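Local coordinates for protein leucine aminopeptidase (Parabacteroides distasonis, PDB 3TC8) that is a zinc-binding member of peptidase family M28 that probably acts as an aminopeptidase or as a glutaminyl-peptide cyclotransferase, at residues A[28-33]-A[134-139]; A[45-50]-A[155-160]; A[124-129]-A[288-293]; A[199-204]-A[278-283]. One frame throughout, in Å; residues are numbered along the deposited sequence. Where two conformers were deposited one is given.

Interaction 1 of 4, residues A[28-33]-A[134-139]; sequences YAYVAN and ALLEIA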
loop_
_atom_site.group_PDB
_atom_site.type_symbol
_atom_site.label_atom_id
_atom_site.label_comp_id
_atom_site.label_asym_id
_atom_site.label_seq_id
_atom_site.Cartn_x
_atom_site.Cartn_y
_atom_site.Cartn_z
ATOM N N TYR A 28 -14.171 1.830 1.785
ATOM C CA TYR A 28 -14.502 2.421 0.499
ATOM C C TYR A 28 -14.559 3.945 0.586
ATOM O O TYR A 28 -14.009 4.658 -0.252
ATOM C CB TYR A 28 -15.842 1.853 0.031
ATOM C CG TYR A 28 -16.296 2.345 -1.312
ATOM C CD1 TYR A 28 -16.891 3.582 -1.484
ATOM C CD2 TYR A 28 -16.123 1.539 -2.427
ATOM C CE1 TYR A 28 -17.295 3.984 -2.785
ATOM C CE2 TYR A 28 -16.515 1.933 -3.706
ATOM C CZ TYR A 28 -17.080 3.144 -3.868
ATOM O OH TYR A 28 -17.476 3.554 -5.148
ATOM N N ALA A 29 -15.185 4.453 1.639
ATOM C CA ALA A 29 -15.279 5.886 1.820
ATOM C C ALA A 29 -13.904 6.495 2.043
ATOM O O ALA A 29 -13.677 7.642 1.611
ATOM C CB ALA A 29 -16.221 6.225 2.970
ATOM N N TYR A 30 -12.992 5.806 2.744
ATOM C CA TYR A 30 -11.613 6.314 2.861
ATOM C C TYR A 30 -10.920 6.392 1.514
ATOM O O TYR A 30 -10.110 7.301 1.279
ATOM C CB TYR A 30 -10.800 5.492 3.859
ATOM C CG TYR A 30 -11.099 5.690 5.312
ATOM C CD1 TYR A 30 -11.157 6.965 5.851
ATOM C CD2 TYR A 30 -11.287 4.632 6.161
ATOM C CE1 TYR A 30 -11.396 7.165 7.217
ATOM C CE2 TYR A 30 -11.515 4.819 7.508
ATOM C CZ TYR A 30 -11.573 6.101 8.026
ATOM O OH TYR A 30 -11.804 6.251 9.379
ATOM N N VAL A 31 -11.145 5.422 0.626
ATOM C CA VAL A 31 -10.631 5.516 -0.728
ATOM C C VAL A 31 -11.197 6.746 -1.412
ATOM O O VAL A 31 -10.459 7.537 -2.025
ATOM C CB VAL A 31 -10.885 4.216 -1.554
ATOM C CG1 VAL A 31 -10.265 4.327 -2.934
ATOM C CG2 VAL A 31 -10.365 2.966 -0.850
ATOM N N ALA A 32 -12.517 6.879 -1.360
ATOM C CA ALA A 32 -13.183 8.006 -2.009
ATOM C C ALA A 32 -12.647 9.348 -1.477
ATOM O O ALA A 32 -12.481 10.308 -2.235
ATOM C CB ALA A 32 -14.706 7.905 -1.758
ATOM N N ASN A 33 -12.384 9.418 -0.179
ATOM C CA ASN A 33 -11.917 10.665 0.418
ATOM C C ASN A 33 -10.538 11.047 -0.115
ATOM O O ASN A 33 -10.284 12.222 -0.339
ATOM C CB ASN A 33 -11.865 10.589 1.941
ATOM C CG ASN A 33 -13.248 10.590 2.579
ATOM O OD1 ASN A 33 -14.262 10.862 1.928
ATOM N ND2 ASN A 33 -13.297 10.240 3.865
ATOM N N ALA A 134 -7.891 0.646 3.005
ATOM C CA ALA A 134 -7.960 -0.579 3.780
ATOM C C ALA A 134 -7.192 -0.419 5.089
ATOM O O ALA A 134 -7.664 -0.818 6.166
ATOM C CB ALA A 134 -7.503 -1.771 3.006
ATOM N N LEU A 135 -5.985 0.146 5.023
ATOM C CA LEU A 135 -5.197 0.347 6.227
ATOM C C LEU A 135 -5.815 1.354 7.176
ATOM O O LEU A 135 -5.695 1.185 8.397
ATOM C CB LEU A 135 -3.770 0.759 5.898
ATOM C CG LEU A 135 -2.888 -0.339 5.309
ATOM C CD1 LEU A 135 -1.469 0.149 5.068
ATOM C CD2 LEU A 135 -2.850 -1.622 6.152
ATOM N N LEU A 136 -6.476 2.399 6.694
ATOM C CA LEU A 136 -7.171 3.302 7.560
ATOM C C LEU A 136 -8.269 2.590 8.321
ATOM O O LEU A 136 -8.426 2.822 9.519
ATOM C CB LEU A 136 -7.752 4.521 6.820
ATOM C CG LEU A 136 -6.722 5.562 6.354
ATOM C CD1 LEU A 136 -7.421 6.521 5.378
ATOM C CD2 LEU A 136 -6.158 6.359 7.557
ATOM N N GLU A 137 -9.032 1.742 7.657
ATOM C CA GLU A 137 -10.081 1.011 8.348
ATOM C C GLU A 137 -9.515 0.012 9.350
ATOM O O GLU A 137 -10.022 -0.135 10.468
ATOM C CB GLU A 137 -11.002 0.366 7.338
ATOM C CG GLU A 137 -12.061 -0.540 7.937
ATOM C CD GLU A 137 -12.970 0.121 8.960
ATOM O OE1 GLU A 137 -13.065 1.372 8.997
ATOM O OE2 GLU A 137 -13.675 -0.623 9.712
ATOM N N ILE A 138 -8.418 -0.661 9.000
ATOM C CA ILE A 138 -7.704 -1.544 9.924
ATOM C C ILE A 138 -7.242 -0.763 11.146
ATOM O O ILE A 138 -7.445 -1.163 12.286
ATOM C CB ILE A 138 -6.554 -2.260 9.202
ATOM C CG1 ILE A 138 -7.099 -3.333 8.265
ATOM C CG2 ILE A 138 -5.527 -2.855 10.202
ATOM C CD1 ILE A 138 -6.161 -3.758 7.193
ATOM N N ALA A 139 -6.654 0.422 10.913
ATOM C CA ALA A 139 -6.162 1.240 11.980
ATOM C C ALA A 139 -7.309 1.747 12.873
ATOM O O ALA A 139 -7.163 1.854 14.097
ATOM C CB ALA A 139 -5.360 2.427 11.375
#

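Interaction 2 of 4, residues A[45-50]-A[155-160]; sequences AAHKAC and FFDAED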
loop_
_atom_site.group_PDB
_atom_site.type_symbol
_atom_site.label_atom_id
_atom_site.label_comp_id
_atom_site.label_asym_id
_atom_site.label_seq_id
_atom_site.Cartn_x
_atom_site.Cartn_y
_atom_site.Cartn_z
ATOM N N ALA A 45 -0.904 20.744 -4.461
ATOM C CA ALA A 45 -1.826 21.051 -3.380
ATOM C C ALA A 45 -2.623 19.841 -2.917
ATOM O O ALA A 45 -2.871 19.687 -1.718
ATOM C CB ALA A 45 -2.777 22.205 -3.782
ATOM N N ALA A 46 -3.058 19.008 -3.845
ATOM C CA ALA A 46 -3.850 17.795 -3.496
ATOM C C ALA A 46 -3.030 16.868 -2.615
ATOM O O ALA A 46 -3.557 16.307 -1.648
ATOM C CB ALA A 46 -4.296 17.086 -4.721
ATOM N N HIS A 47 -1.753 16.710 -2.928
ATOM C CA HIS A 47 -0.856 15.879 -2.116
ATOM C C HIS A 47 -0.714 16.420 -0.702
ATOM O O HIS A 47 -0.848 15.687 0.275
ATOM C CB HIS A 47 0.472 15.795 -2.863
ATOM C CG HIS A 47 1.495 14.882 -2.279
ATOM N ND1 HIS A 47 2.416 15.303 -1.349
ATOM C CD2 HIS A 47 1.776 13.581 -2.574
ATOM C CE1 HIS A 47 3.229 14.276 -1.115
ATOM N NE2 HIS A 47 2.856 13.228 -1.825
ATOM N N LYS A 48 -0.497 17.725 -0.583
ATOM C CA LYS A 48 -0.332 18.278 0.734
ATOM C C LYS A 48 -1.624 18.158 1.561
ATOM O O LYS A 48 -1.595 17.822 2.753
ATOM C CB LYS A 48 0.224 19.685 0.605
ATOM C CG LYS A 48 1.650 19.628 0.032
ATOM C CD LYS A 48 2.253 20.992 -0.252
ATOM C CE LYS A 48 3.501 20.871 -1.142
ATOM N NZ LYS A 48 4.559 20.015 -0.553
ATOM N N ALA A 49 -2.765 18.416 0.927
ATOM C CA ALA A 49 -4.048 18.343 1.617
ATOM C C ALA A 49 -4.370 16.904 2.019
ATOM O O ALA A 49 -4.805 16.642 3.171
ATOM C CB ALA A 49 -5.158 18.922 0.747
ATOM N N CYS A 50 -4.152 15.951 1.143
ATOM C CA CYS A 50 -4.432 14.569 1.468
ATOM C C CYS A 50 -3.506 14.029 2.541
ATOM O O CYS A 50 -3.949 13.349 3.452
ATOM C CB CYS A 50 -4.366 13.724 0.207
ATOM S SG CYS A 50 -4.906 12.011 0.476
ATOM N N PHE A 155 2.205 4.883 5.508
ATOM C CA PHE A 155 1.870 5.330 4.175
ATOM C C PHE A 155 3.150 5.933 3.558
ATOM O O PHE A 155 3.597 6.994 3.963
ATOM C CB PHE A 155 0.731 6.330 4.197
ATOM C CG PHE A 155 -0.508 5.861 4.952
ATOM C CD1 PHE A 155 -0.936 4.550 4.911
ATOM C CD2 PHE A 155 -1.226 6.785 5.682
ATOM C CE1 PHE A 155 -2.082 4.186 5.618
ATOM C CE2 PHE A 155 -2.405 6.412 6.367
ATOM C CZ PHE A 155 -2.795 5.087 6.308
ATOM N N PHE A 156 3.701 5.200 2.600
ATOM C CA PHE A 156 4.933 5.613 1.917
ATOM C C PHE A 156 4.602 6.489 0.709
ATOM O O PHE A 156 3.685 6.233 -0.037
ATOM C CB PHE A 156 5.728 4.385 1.476
ATOM C CG PHE A 156 6.384 3.656 2.607
ATOM C CD1 PHE A 156 7.425 4.210 3.297
ATOM C CD2 PHE A 156 5.998 2.360 2.951
ATOM C CE1 PHE A 156 8.050 3.541 4.305
ATOM C CE2 PHE A 156 6.651 1.697 3.986
ATOM C CZ PHE A 156 7.694 2.269 4.632
ATOM N N ASP A 157 5.413 7.519 0.562
ATOM C CA ASP A 157 5.263 8.472 -0.521
ATOM C C ASP A 157 6.158 8.162 -1.683
ATOM O O ASP A 157 7.073 7.328 -1.618
ATOM C CB ASP A 157 5.590 9.894 0.002
ATOM C CG ASP A 157 5.002 11.027 -0.793
ATOM O OD1 ASP A 157 4.253 10.802 -1.773
ATOM O OD2 ASP A 157 5.223 12.174 -0.344
ATOM N N ALA A 158 5.836 8.781 -2.802
ATOM C CA ALA A 158 6.706 8.809 -3.970
ATOM C C ALA A 158 7.053 7.392 -4.433
ATOM O O ALA A 158 8.171 7.151 -4.911
ATOM C CB ALA A 158 7.920 9.654 -3.716
ATOM N N GLU A 159 6.086 6.485 -4.404
ATOM C CA GLU A 159 6.286 5.160 -4.911
ATOM C C GLU A 159 6.158 5.081 -6.427
ATOM O O GLU A 159 6.788 4.226 -7.035
ATOM C CB GLU A 159 5.294 4.191 -4.250
ATOM C CG GLU A 159 5.393 2.736 -4.725
ATOM C CD GLU A 159 4.717 2.375 -6.024
ATOM O OE1 GLU A 159 3.736 3.076 -6.376
ATOM O OE2 GLU A 159 5.189 1.377 -6.682
ATOM N N ASP A 160 5.281 5.929 -6.969
ATOM C CA ASP A 160 4.766 5.708 -8.333
ATOM C C ASP A 160 5.177 6.849 -9.291
ATOM O O ASP A 160 4.440 7.143 -10.232
ATOM C CB ASP A 160 3.254 5.515 -8.317
ATOM C CG ASP A 160 2.791 4.447 -9.258
ATOM O OD1 ASP A 160 3.605 3.722 -9.845
ATOM O OD2 ASP A 160 1.602 4.285 -9.408
#

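Interaction 3 of 4, residues A[124-129]-A[288-293]; sequences GADDGG and ENIDRE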
loop_
_atom_site.group_PDB
_atom_site.type_symbol
_atom_site.label_atom_id
_atom_site.label_comp_id
_atom_site.label_asym_id
_atom_site.label_seq_id
_atom_site.Cartn_x
_atom_site.Cartn_y
_atom_site.Cartn_z
ATOM N N GLY A 124 -5.555 7.281 -9.228
ATOM C CA GLY A 124 -4.913 6.340 -8.367
ATOM C C GLY A 124 -5.836 5.790 -7.303
ATOM O O GLY A 124 -5.441 5.565 -6.153
ATOM N N ALA A 125 -7.083 5.506 -7.684
ATOM C CA ALA A 125 -8.048 4.977 -6.733
ATOM C C ALA A 125 -7.598 3.588 -6.262
ATOM O O ALA A 125 -7.622 3.330 -5.049
ATOM C CB ALA A 125 -9.420 4.870 -7.394
ATOM N N ASP A 126 -7.267 2.685 -7.192
ATOM C CA ASP A 126 -6.795 1.373 -6.804
ATOM C C ASP A 126 -5.304 1.416 -6.492
ATOM O O ASP A 126 -4.852 0.842 -5.491
ATOM C CB ASP A 126 -7.133 0.340 -7.856
ATOM C CG ASP A 126 -7.122 -1.087 -7.369
ATOM O OD1 ASP A 126 -7.203 -1.312 -6.145
ATOM O OD2 ASP A 126 -7.046 -1.981 -8.244
ATOM N N ASP A 127 -4.503 2.047 -7.354
ATOM C CA ASP A 127 -3.061 2.161 -7.199
ATOM C C ASP A 127 -2.757 3.356 -6.316
ATOM O O ASP A 127 -2.498 4.464 -6.775
ATOM C CB ASP A 127 -2.456 2.261 -8.550
ATOM C CG ASP A 127 -0.979 2.047 -8.614
ATOM O OD1 ASP A 127 -0.300 2.003 -7.581
ATOM O OD2 ASP A 127 -0.502 1.972 -9.782
ATOM N N GLY A 128 -2.819 3.124 -5.020
ATOM C CA GLY A 128 -2.643 4.086 -3.954
ATOM C C GLY A 128 -3.840 4.131 -3.017
ATOM O O GLY A 128 -3.755 3.789 -1.828
ATOM N N GLY A 129 -4.982 4.544 -3.513
ATOM C CA GLY A 129 -6.122 4.704 -2.650
ATOM C C GLY A 129 -6.531 3.469 -1.914
ATOM O O GLY A 129 -6.844 3.528 -0.731
ATOM N N GLU A 288 -14.519 3.832 -10.252
ATOM C CA GLU A 288 -15.460 2.869 -10.780
ATOM C C GLU A 288 -15.044 1.413 -10.568
ATOM O O GLU A 288 -15.931 0.568 -10.449
ATOM C CB GLU A 288 -15.761 3.136 -12.253
ATOM C CG GLU A 288 -16.213 4.563 -12.546
ATOM C CD GLU A 288 -16.505 4.832 -13.995
ATOM O OE1 GLU A 288 -16.154 5.937 -14.448
ATOM O OE2 GLU A 288 -17.089 3.946 -14.652
ATOM N N ASN A 289 -13.750 1.141 -10.420
ATOM C CA ASN A 289 -13.331 -0.237 -10.222
ATOM C C ASN A 289 -13.368 -0.691 -8.772
ATOM O O ASN A 289 -13.171 -1.866 -8.506
ATOM C CB ASN A 289 -11.918 -0.438 -10.727
ATOM C CG ASN A 289 -11.736 0.005 -12.142
ATOM O OD1 ASN A 289 -10.894 0.926 -12.423
ATOM N ND2 ASN A 289 -12.463 -0.581 -13.043
ATOM N N ILE A 290 -13.494 0.239 -7.829
ATOM C CA ILE A 290 -13.330 -0.081 -6.433
ATOM C C ILE A 290 -14.547 -0.834 -5.941
ATOM O O ILE A 290 -15.680 -0.461 -6.241
ATOM C CB ILE A 290 -13.039 1.189 -5.621
ATOM C CG1 ILE A 290 -11.797 1.923 -6.205
ATOM C CG2 ILE A 290 -12.836 0.879 -4.125
ATOM C CD1 ILE A 290 -10.493 1.130 -6.185
ATOM N N ASP A 291 -14.293 -1.887 -5.173
ATOM C CA ASP A 291 -15.316 -2.854 -4.813
ATOM C C ASP A 291 -15.225 -3.206 -3.339
ATOM O O ASP A 291 -14.161 -3.599 -2.848
ATOM C CB ASP A 291 -15.138 -4.083 -5.687
ATOM C CG ASP A 291 -16.182 -5.063 -5.503
ATOM O OD1 ASP A 291 -16.042 -5.910 -4.588
ATOM O OD2 ASP A 291 -17.144 -5.045 -6.289
ATOM N N ARG A 292 -16.332 -3.065 -2.615
ATOM C CA ARG A 292 -16.380 -3.341 -1.201
ATOM C C ARG A 292 -16.040 -4.800 -0.889
ATOM O O ARG A 292 -15.466 -5.069 0.158
ATOM C CB ARG A 292 -17.738 -2.965 -0.648
ATOM C CG ARG A 292 -17.964 -1.504 -0.575
ATOM C CD ARG A 292 -19.437 -1.165 -0.398
ATOM N NE ARG A 292 -19.696 0.275 -0.266
ATOM C CZ ARG A 292 -19.817 1.109 -1.276
ATOM N NH1 ARG A 292 -19.688 0.677 -2.521
ATOM N NH2 ARG A 292 -20.113 2.379 -1.048
ATOM N N GLU A 293 -16.475 -5.725 -1.724
ATOM C CA GLU A 293 -16.204 -7.129 -1.438
ATOM C C GLU A 293 -14.697 -7.417 -1.499
ATOM O O GLU A 293 -14.180 -8.189 -0.693
ATOM C CB GLU A 293 -17.031 -8.047 -2.340
ATOM C CG GLU A 293 -18.511 -8.197 -1.941
ATOM C CD GLU A 293 -19.287 -6.892 -1.826
ATOM O OE1 GLU A 293 -19.646 -6.479 -0.683
ATOM O OE2 GLU A 293 -19.584 -6.282 -2.881
#

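Interaction 4 of 4, residues A[199-204]-A[278-283]; sequences LDMVGG and SYWHTQ. With EDO (1,2-ethanediol), chain D.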
loop_
_atom_site.group_PDB
_atom_site.type_symbol
_atom_site.label_atom_id
_atom_site.label_comp_id
_atom_site.label_asym_id
_atom_site.label_seq_id
_atom_site.Cartn_x
_atom_site.Cartn_y
_atom_site.Cartn_z
ATOM N N LEU A 199 -0.111 -3.681 1.227
ATOM C CA LEU A 199 -1.326 -3.744 0.449
ATOM C C LEU A 199 -1.138 -2.796 -0.736
ATOM O O LEU A 199 -0.900 -1.594 -0.531
ATOM C CB LEU A 199 -2.538 -3.296 1.250
ATOM C CG LEU A 199 -2.804 -4.030 2.583
ATOM C CD1 LEU A 199 -4.082 -3.516 3.220
ATOM C CD2 LEU A 199 -2.801 -5.517 2.359
ATOM N N ASP A 200 -1.329 -3.290 -1.930
ATOM C CA ASP A 200 -1.221 -2.469 -3.139
ATOM C C ASP A 200 -2.259 -2.949 -4.145
ATOM O O ASP A 200 -2.249 -4.126 -4.462
ATOM C CB ASP A 200 0.207 -2.576 -3.694
ATOM C CG ASP A 200 0.528 -1.611 -4.806
ATOM O OD1 ASP A 200 -0.267 -0.710 -5.116
ATOM O OD2 ASP A 200 1.663 -1.691 -5.398
HETATM N N MSE A 201 -3.152 -2.086 -4.601
HETATM C CA MSE A 201 -4.188 -2.521 -5.550
HETATM C C MSE A 201 -5.024 -3.685 -5.011
HETATM O O MSE A 201 -5.068 -4.773 -5.591
HETATM C CB MSE A 201 -3.597 -2.820 -6.964
HETATM C CG MSE A 201 -2.983 -1.570 -7.605
HETATM SE SE MSE A 201 -2.399 -1.779 -9.366
HETATM C CE MSE A 201 -3.920 -1.412 -10.172
ATOM N N VAL A 202 -5.637 -3.394 -3.879
ATOM C CA VAL A 202 -6.480 -4.322 -3.148
ATOM C C VAL A 202 -7.958 -3.941 -3.171
ATOM O O VAL A 202 -8.731 -4.420 -2.352
ATOM C CB VAL A 202 -5.991 -4.525 -1.704
ATOM C CG1 VAL A 202 -4.622 -5.199 -1.693
ATOM C CG2 VAL A 202 -6.038 -3.249 -0.926
ATOM N N GLY A 203 -8.358 -3.100 -4.134
ATOM C CA GLY A 203 -9.725 -2.671 -4.219
ATOM C C GLY A 203 -10.496 -3.053 -5.443
ATOM O O GLY A 203 -11.714 -2.809 -5.495
ATOM N N GLY A 204 -9.860 -3.590 -6.468
ATOM C CA GLY A 204 -10.530 -3.821 -7.732
ATOM C C GLY A 204 -11.538 -4.942 -7.670
ATOM O O GLY A 204 -11.288 -5.994 -7.074
ATOM N N SER A 278 -6.272 -4.246 -15.913
ATOM C CA SER A 278 -6.388 -3.605 -17.222
ATOM C C SER A 278 -6.202 -2.095 -17.190
ATOM O O SER A 278 -5.687 -1.497 -18.138
ATOM C CB SER A 278 -7.728 -3.957 -17.867
ATOM O OG SER A 278 -8.802 -3.442 -17.117
ATOM N N TYR A 279 -6.649 -1.478 -16.092
ATOM C CA TYR A 279 -6.638 -0.048 -15.925
ATOM C C TYR A 279 -5.379 0.491 -15.270
ATOM O O TYR A 279 -5.278 1.711 -15.057
ATOM C CB TYR A 279 -7.907 0.372 -15.148
ATOM C CG TYR A 279 -8.079 -0.389 -13.853
ATOM C CD1 TYR A 279 -7.365 -0.040 -12.716
ATOM C CD2 TYR A 279 -8.979 -1.434 -13.772
ATOM C CE1 TYR A 279 -7.521 -0.743 -11.521
ATOM C CE2 TYR A 279 -9.112 -2.162 -12.604
ATOM C CZ TYR A 279 -8.392 -1.817 -11.488
ATOM O OH TYR A 279 -8.613 -2.556 -10.342
ATOM N N TRP A 280 -4.426 -0.357 -14.946
ATOM C CA TRP A 280 -3.190 0.062 -14.295
ATOM C C TRP A 280 -2.431 1.111 -15.135
ATOM O O TRP A 280 -2.208 0.918 -16.331
ATOM C CB TRP A 280 -2.296 -1.150 -14.083
ATOM C CG TRP A 280 -0.932 -0.869 -13.581
ATOM C CD1 TRP A 280 -0.573 -0.496 -12.326
ATOM C CD2 TRP A 280 0.281 -0.963 -14.315
ATOM N NE1 TRP A 280 0.761 -0.403 -12.215
ATOM C CE2 TRP A 280 1.321 -0.657 -13.437
ATOM C CE3 TRP A 280 0.596 -1.280 -15.646
ATOM C CZ2 TRP A 280 2.681 -0.692 -13.832
ATOM C CZ3 TRP A 280 1.917 -1.312 -16.034
ATOM C CH2 TRP A 280 2.923 -1.038 -15.137
ATOM N N HIS A 281 -2.111 2.222 -14.497
ATOM C CA HIS A 281 -1.351 3.292 -15.151
ATOM C C HIS A 281 -2.081 3.864 -16.387
ATOM O O HIS A 281 -1.470 4.292 -17.373
ATOM C CB HIS A 281 0.112 2.886 -15.408
ATOM C CG HIS A 281 0.894 2.852 -14.136
ATOM N ND1 HIS A 281 2.258 2.690 -14.086
ATOM C CD2 HIS A 281 0.480 2.987 -12.844
ATOM C CE1 HIS A 281 2.645 2.704 -12.816
ATOM N NE2 HIS A 281 1.591 2.904 -12.044
ATOM N N THR A 282 -3.395 3.866 -16.278
ATOM C CA THR A 282 -4.275 4.528 -17.230
ATOM C C THR A 282 -5.218 5.467 -16.506
ATOM O O THR A 282 -5.375 5.416 -15.274
ATOM C CB THR A 282 -5.173 3.519 -18.006
ATOM O OG1 THR A 282 -6.304 3.121 -17.199
ATOM C CG2 THR A 282 -4.432 2.302 -18.533
ATOM N N GLN A 283 -5.908 6.311 -17.278
ATOM C CA GLN A 283 -6.927 7.177 -16.734
ATOM C C GLN A 283 -8.083 6.460 -16.077
ATOM O O GLN A 283 -8.763 7.070 -15.226
ATOM C CB GLN A 283 -7.458 8.106 -17.826
ATOM C CG GLN A 283 -6.468 9.225 -18.183
ATOM C CD GLN A 283 -6.398 10.274 -17.123
ATOM O OE1 GLN A 283 -7.335 11.075 -17.006
ATOM N NE2 GLN A 283 -5.323 10.286 -16.334
HETATM C C1 EDO D . 2.522 -1.801 -8.773
HETATM O O1 EDO D . 3.617 -1.082 -8.212
HETATM C C2 EDO D . 1.410 -0.849 -9.185
HETATM O O2 EDO D . 1.895 0.401 -9.774
#

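Interaction 1 of 4, residues A[28-33]-A[134-139]
Tyr30 of helix 24-36 lays one face of its phenol ring over Leu136 of helix 125-144, joining two helices whose nearest CA atoms, those of these residues, are 7.1 Å apart. The main interaction is CH-pi. Leu136 CB stands 3.8 Å from the centroid of the Tyr30 ring, 21° off its normal and shifted toward the CD2-CE2 rim, where Leu136 CB and Tyr30 CD2 come within 3.6 Å. Apolar contact continues along the branch: Leu136 CD1 lies 3.8 Å from Tyr30 CG and touches the root of the ring. CG of Tyr30 is anti to its carbonyl carbon (chi1 -74°), which carries the ring off its own helix and onto the neighbouring one. The polar neighbour is Glu137, whose OE1 lies 4.1 Å from the ring carbon Tyr30 CE2, a van der Waals approach. The Glu137 carboxylate is bound by Ser26, Asn23, Arg140 and Gln141, while Tyr30 OH is hydrogen-bonded to Glu57 of helix 45-60. With a leucine in place of Tyr30, Glu57 would probably lose its hydroxyl partner and Leu136 the flat surface that its CB rests on. Phe155 of the central sheet and Leu54 of helix 45-60 also pack on Leu136. Across the contact itself, then, cohesion is apolar and carries no direct hydrogen bond; the polar ends of Tyr30 and Glu137 are satisfied by residues around it.

Interaction 2 of 4, residues A[45-50]-A[155-160]
His47, on the first turn of helix 45-60, and Asp157, just past the end of strand 150-156, form a buried His-carboxylate hydrogen bond between a helix and the mixed central sheet of the M28 peptidase fold. The two side chains come from opposite directions, and each holds its CG anti to its own backbone N (chi1 -174° in His47), an extended form that lets them bridge backbones whose nearest CA atoms are 9.7 Å apart. The hydrogen bond is short and nearly straight: His47 NE2 donates to Asp157 OD1 at 2.8 Å, with an N-H...O angle of 174°. OD1 is met on its syn side and lies almost in the imidazole plane, while ring and carboxylate are turned 21° against each other. Further polar contacts fix the carboxylate. Asp157 OD1 also takes a weak bond from the backbone N of Ala158, and OD2 accepts from the backbone N of Arg83 on strand 79-89, so the acid joins helix and strand. Stacking steadies the imidazole, which lies against the ring of Trp103. The pair is not part of the metal site, since the Asp157 side chain is about 12 Å from the zinc; yet the chain reaches the zinc ligand Asp160 three residues on. On the carbon side of the imidazole, His47 CE1 comes within 3.0 Å of Asp157 OD2.

Interaction 3 of 4, residues A[124-129]-A[288-293]
The N-terminal end of helix 125-144, which brings the zinc ligand Asp127 to the metal site, packs here against the turn that leads into the C-terminal helix 292-308. Ile290 is the residue that reaches across. Its CG1 is anti to the carbonyl carbon (chi1 -56°), and this branch, ending in CD1, points into the first helical turn. Ile290 CD1 settles 3.7 Å from the backbone N of Asp126 and 3.8 Å from the carbonyl O of Ala125. Further back along the same branch, Ile290 CG1 meets the methyl CB of Ala125 at 4.0 Å. The side chains of Ile290 and Asp126 also touch, Asp126 CB lying 3.8 Å from Ile290 CD1. No hydrogen bond spans the two segments. Tyr28 of helix 24-36 touches Ile290 as well, and Val35 of that helix touches Ala125, so helix 24-36 joins this packing. The first turn is unusually wide, of the pi type: Gly129 N bonds to Gly124 O at 2.9 Å. Asp127 follows at the centre of an inverse gamma turn, its side chain directed to the zinc and to His102. Asp126 faces elsewhere, its carboxylate being hydrogen-bonded to Tyr279 OH and Gly203 N, while Asp285 accepts from the backbone N atoms of both acids. Adjacent aspartates thus divide the work: one binds the metal, and the other ties its turn to the neighbouring loops. Ile290 adds an apolar surface against that turn, with hydrocarbon touching hydrocarbon and backbone, and leaves the polar bonds to other residues.

Interaction 4 of 4, residues A[199-204]-A[278-283]
Met201, modelled as selenomethionine, and the type II beta turn from Tyr279 to Thr282 bring the end of strand 195-200 against the loop that carries the zinc ligand His281. The tight part is apolar. Met201 SE lies 3.7 Å from Trp280 CD1, a Met-aromatic contact approached obliquely, while the last torsion (chi3 87°) turns CE toward Tyr279, 3.9 Å from Tyr279 CE1. Tyr279 extends past Met201 in the opposite direction until its OH rests 3.5 Å from Gly204 CA. A side chain at Gly204 would run into that hydroxyl, which is hydrogen-bonded to Asp126. The looser side is occupied by 1,2-ethanediol, probably from the crystallisation liquor. Trp280 NE1 donates to its O2 at 2.8 Å, nearly straight and at the edge of the indole, whereas His281 NE2 and Asp200 OD2 approach the diol only at longer range. One face of the indole lies against the His281 ring, with His281 CG 3.6 Å above the indole plane, over its centre. With an alanine in place of Trp280, Met201 SE would probably lose its aromatic neighbour and the His281 imidazole the indole stacked on one of its faces. Within the turn, one acceptor takes two bonds: Thr282 N and, at 2.8 Å, Thr282 OG1 both bond to Tyr279 O, reaching it from the same face of its carbonyl plane.

How the interactions relate
Interactions 3 and 4 lie closest, their centres 7 Å apart, joined by a backbone bond of Asp291 with Gly203. Interaction 1 is 10 Å from interaction 3 and shares helix 125-144 with it; interaction 2 lies 15 to 17 Å from the other three. Along the chain, interactions 1, 2 and 3 cross, their segments alternating, while both segments of interaction 4 fall between those of interaction 3. Phe155 and Leu199, on two strands of the mixed sheet, pack against helix 125-144 at interaction 1. Interactions 2, 3 and 4 each contain one zinc ligand, Asp160, Asp127 and His281, so chain regions far apart in sequence converge on one metal.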